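Local coordinates for protein D-hydantoinase (Ralstonia pickettii, PDB 1NFG) that probably hydrolyses the cyclic amide bond of D-hydantoin derivatives stereospecifically, using two zinc ions held in a TIM-barrel amidohydrolase fold, at residues G280-F285 with W317-H322. Numbering follows the deposited sequence.
Sequences GAKYVF and WLFKGH
Phe319 lays one face of its ring against the aliphatic chain of Lys282, a CH-pi and cation-pi contact between two loops of the amidohydrolase TIM barrel, one following strand 257-262 and the other strand 310-311. The extended lysine chain and the phenylalanine cross at about a right angle. Lys282 CE lies almost over the middle of the Phe319 ring, 3.7 Å from its centroid and 14° off the normal. Farther out, NZ of Lys282 remains above the same face, 4.9 Å from the Phe319 ring centroid, but its main polar partner is Glu279, with which it forms a salt bridge. Nearer the backbone, Lys282 CG packs on Phe319 CD1 at 3.5 Å. The ring reaches the lysine because Phe319 CG stands anti to the backbone N (chi1 176°), and the backbone N of Phe319 is itself hydrogen-bonded to Asp411 OD1. No hydrogen bond joins 280-285 to 317-322, so the contact rests mainly on side-chain packing, with a long cation-pi contribution. The Val284 side chain touches Asn335, a probable substrate-binding residue whose O accepts a weak hydrogen bond from Trp317 NE1. Ala281 completes the contact at the ring's edge, with its CB in the ring plane and 4.0 Å from Phe319 CE1.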
ATOM      1  N   GLY A 280       1.106 -35.425   9.739  1.00 29.19           N
ATOM      2  CA  GLY A 280       1.461 -34.051   9.441  1.00 28.32           C
ATOM      3  C   GLY A 280       2.913 -33.888   9.040  1.00 27.77           C
ATOM      4  O   GLY A 280       3.277 -32.919   8.368  1.00 28.17           O
ATOM      5  N   ALA A 281       3.752 -34.835   9.450  1.00 27.62           N
ATOM      6  CA  ALA A 281       5.172 -34.785   9.124  1.00 27.08           C
ATOM      7  C   ALA A 281       5.366 -34.772   7.611  1.00 27.20           C
ATOM      8  O   ALA A 281       6.315 -34.169   7.104  1.00 27.50           O
ATOM      9  CB  ALA A 281       5.892 -35.977   9.735  1.00 26.01           C
ATOM     10  N   LYS A 282       4.463 -35.433   6.892  1.00 26.30           N
ATOM     11  CA  LYS A 282       4.546 -35.484   5.439  1.00 25.97           C
ATOM     12  C   LYS A 282       4.503 -34.090   4.831  1.00 26.18           C
ATOM     13  O   LYS A 282       5.094 -33.840   3.782  1.00 26.39           O
ATOM     14  CB  LYS A 282       3.387 -36.298   4.867  1.00 25.45           C
ATOM     15  CG  LYS A 282       3.421 -37.762   5.222  1.00 26.22           C
ATOM     16  CD  LYS A 282       2.271 -38.502   4.582  1.00 25.43           C
ATOM     17  CE  LYS A 282       2.272 -39.967   4.973  1.00 26.54           C
ATOM     18  NZ  LYS A 282       1.139 -40.690   4.329  1.00 29.75           N
ATOM     19  N   TYR A 283       3.810 -33.180   5.506  1.00 26.50           N
ATOM     20  CA  TYR A 283       3.641 -31.819   5.014  1.00 26.03           C
ATOM     21  C   TYR A 283       4.637 -30.833   5.554  1.00 25.33           C
ATOM     22  O   TYR A 283       4.433 -29.623   5.468  1.00 26.26           O
ATOM     23  CB  TYR A 283       2.219 -31.363   5.311  1.00 25.88           C
ATOM     24  CG  TYR A 283       1.239 -32.354   4.758  1.00 26.99           C
ATOM     25  CD1 TYR A 283       0.911 -32.348   3.407  1.00 27.66           C
ATOM     26  CD2 TYR A 283       0.743 -33.384   5.554  1.00 27.80           C
ATOM     27  CE1 TYR A 283       0.121 -33.347   2.860  1.00 30.31           C
ATOM     28  CE2 TYR A 283      -0.043 -34.390   5.018  1.00 29.47           C
ATOM     29  CZ  TYR A 283      -0.347 -34.366   3.670  1.00 30.86           C
ATOM     30  OH  TYR A 283      -1.101 -35.374   3.125  1.00 34.74           O
ATOM     31  N   VAL A 284       5.726 -31.349   6.104  1.00 24.04           N
ATOM     32  CA  VAL A 284       6.755 -30.482   6.629  1.00 23.52           C
ATOM     33  C   VAL A 284       7.700 -30.073   5.506  1.00 24.98           C
ATOM     34  O   VAL A 284       8.695 -30.753   5.221  1.00 25.58           O
ATOM     35  CB  VAL A 284       7.559 -31.164   7.756  1.00 22.74           C
ATOM     36  CG1 VAL A 284       8.728 -30.282   8.169  1.00 19.39           C
ATOM     37  CG2 VAL A 284       6.656 -31.427   8.951  1.00 20.81           C
ATOM     38  N   PHE A 285       7.361 -28.969   4.846  1.00 24.75           N
ATOM     39  CA  PHE A 285       8.195 -28.422   3.785  1.00 24.25           C
ATOM     40  C   PHE A 285       8.356 -26.940   4.079  1.00 23.60           C
ATOM     41  O   PHE A 285       7.634 -26.388   4.912  1.00 22.56           O
ATOM     42  CB  PHE A 285       7.577 -28.659   2.403  1.00 24.12           C
ATOM     43  CG  PHE A 285       6.105 -28.402   2.338  1.00 25.07           C
ATOM     44  CD1 PHE A 285       5.608 -27.107   2.359  1.00 24.70           C
ATOM     45  CD2 PHE A 285       5.213 -29.465   2.246  1.00 24.12           C
ATOM     46  CE1 PHE A 285       4.244 -26.877   2.288  1.00 26.04           C
ATOM     47  CE2 PHE A 285       3.850 -29.246   2.173  1.00 23.80           C
ATOM     48  CZ  PHE A 285       3.361 -27.950   2.195  1.00 24.69           C
ATOM     49  N   TRP A 317      11.835 -37.451   1.051  1.00 32.32           N
ATOM     50  CA  TRP A 317      12.199 -37.900   2.383  1.00 32.74           C
ATOM     51  C   TRP A 317      11.136 -38.900   2.815  1.00 33.93           C
ATOM     52  O   TRP A 317      10.015 -38.520   3.153  1.00 34.84           O
ATOM     53  CB  TRP A 317      12.241 -36.726   3.356  1.00 31.63           C
ATOM     54  CG  TRP A 317      13.232 -35.677   2.984  1.00 32.20           C
ATOM     55  CD1 TRP A 317      12.979 -34.350   2.786  1.00 32.97           C
ATOM     56  CD2 TRP A 317      14.636 -35.856   2.760  1.00 32.06           C
ATOM     57  NE1 TRP A 317      14.137 -33.691   2.449  1.00 33.69           N
ATOM     58  CE2 TRP A 317      15.170 -34.590   2.426  1.00 33.15           C
ATOM     59  CE3 TRP A 317      15.495 -36.960   2.808  1.00 32.37           C
ATOM     60  CZ2 TRP A 317      16.529 -34.396   2.139  1.00 33.00           C
ATOM     61  CZ3 TRP A 317      16.848 -36.770   2.524  1.00 32.72           C
ATOM     62  CH2 TRP A 317      17.350 -35.495   2.193  1.00 33.19           C
ATOM     63  N   LEU A 318      11.488 -40.180   2.779  1.00 34.15           N
ATOM     64  CA  LEU A 318      10.566 -41.238   3.157  1.00 34.48           C
ATOM     65  C   LEU A 318       9.828 -40.877   4.425  1.00 35.04           C
ATOM     66  O   LEU A 318      10.424 -40.393   5.388  1.00 35.09           O
ATOM     67  CB  LEU A 318      11.316 -42.551   3.376  1.00 34.70           C
ATOM     68  CG  LEU A 318      12.046 -43.163   2.184  1.00 35.09           C
ATOM     69  CD1 LEU A 318      12.772 -44.411   2.653  1.00 34.77           C
ATOM     70  CD2 LEU A 318      11.059 -43.496   1.071  1.00 33.80           C
ATOM     71  N   PHE A 319       8.522 -41.103   4.424  1.00 35.55           N
ATOM     72  CA  PHE A 319       7.738 -40.808   5.602  1.00 36.69           C
ATOM     73  C   PHE A 319       8.261 -41.688   6.725  1.00 39.01           C
ATOM     74  O   PHE A 319       8.383 -41.244   7.868  1.00 39.36           O
ATOM     75  CB  PHE A 319       6.261 -41.106   5.362  1.00 34.29           C
ATOM     76  CG  PHE A 319       5.412 -40.918   6.580  1.00 32.58           C
ATOM     77  CD1 PHE A 319       5.420 -39.707   7.268  1.00 32.43           C
ATOM     78  CD2 PHE A 319       4.608 -41.950   7.048  1.00 31.13           C
ATOM     79  CE1 PHE A 319       4.640 -39.527   8.406  1.00 32.25           C
ATOM     80  CE2 PHE A 319       3.824 -41.782   8.186  1.00 31.58           C
ATOM     81  CZ  PHE A 319       3.838 -40.567   8.868  1.00 32.30           C
ATOM     82  N   LYS A 320       8.576 -42.936   6.390  1.00 41.61           N
ATOM     83  CA  LYS A 320       9.089 -43.869   7.380  1.00 44.01           C
ATOM     84  C   LYS A 320      10.591 -43.695   7.587  1.00 44.94           C
ATOM     85  O   LYS A 320      11.047 -43.296   8.659  1.00 47.06           O
ATOM     86  CB  LYS A 320       8.791 -45.303   6.968  1.00 44.93           C
ATOM     87  CG  LYS A 320       9.055 -46.279   8.092  1.00 50.24           C
ATOM     88  CD  LYS A 320       8.645 -47.697   7.740  1.00 53.88           C
ATOM     89  CE  LYS A 320       8.882 -48.641   8.916  1.00 55.10           C
ATOM     90  NZ  LYS A 320       8.450 -50.033   8.596  1.00 57.03           N
ATOM     91  N   GLY A 321      11.374 -43.975   6.562  1.00 44.29           N
ATOM     92  CA  GLY A 321      12.806 -43.825   6.724  1.00 45.82           C
ATOM     93  C   GLY A 321      13.352 -42.476   7.191  1.00 46.24           C
ATOM     94  O   GLY A 321      14.184 -42.434   8.096  1.00 46.05           O
ATOM     95  N   HIS A 322      12.879 -41.377   6.607  1.00 47.29           N
ATOM     96  CA  HIS A 322      13.403 -40.047   6.934  1.00 47.61           C
ATOM     97  C   HIS A 322      12.607 -39.110   7.851  1.00 47.32           C
ATOM     98  O   HIS A 322      13.161 -38.543   8.794  1.00 46.75           O
ATOM     99  CB  HIS A 322      13.716 -39.323   5.623  1.00 48.90           C
ATOM    100  CG  HIS A 322      14.480 -40.163   4.648  1.00 50.72           C
ATOM    101  ND1 HIS A 322      15.764 -40.602   4.889  1.00 51.54           N
ATOM    102  CD2 HIS A 322      14.124 -40.686   3.452  1.00 50.89           C
ATOM    103  CE1 HIS A 322      16.165 -41.360   3.884  1.00 51.81           C
ATOM    104  NE2 HIS A 322      15.187 -41.428   2.998  1.00 51.59           N
TER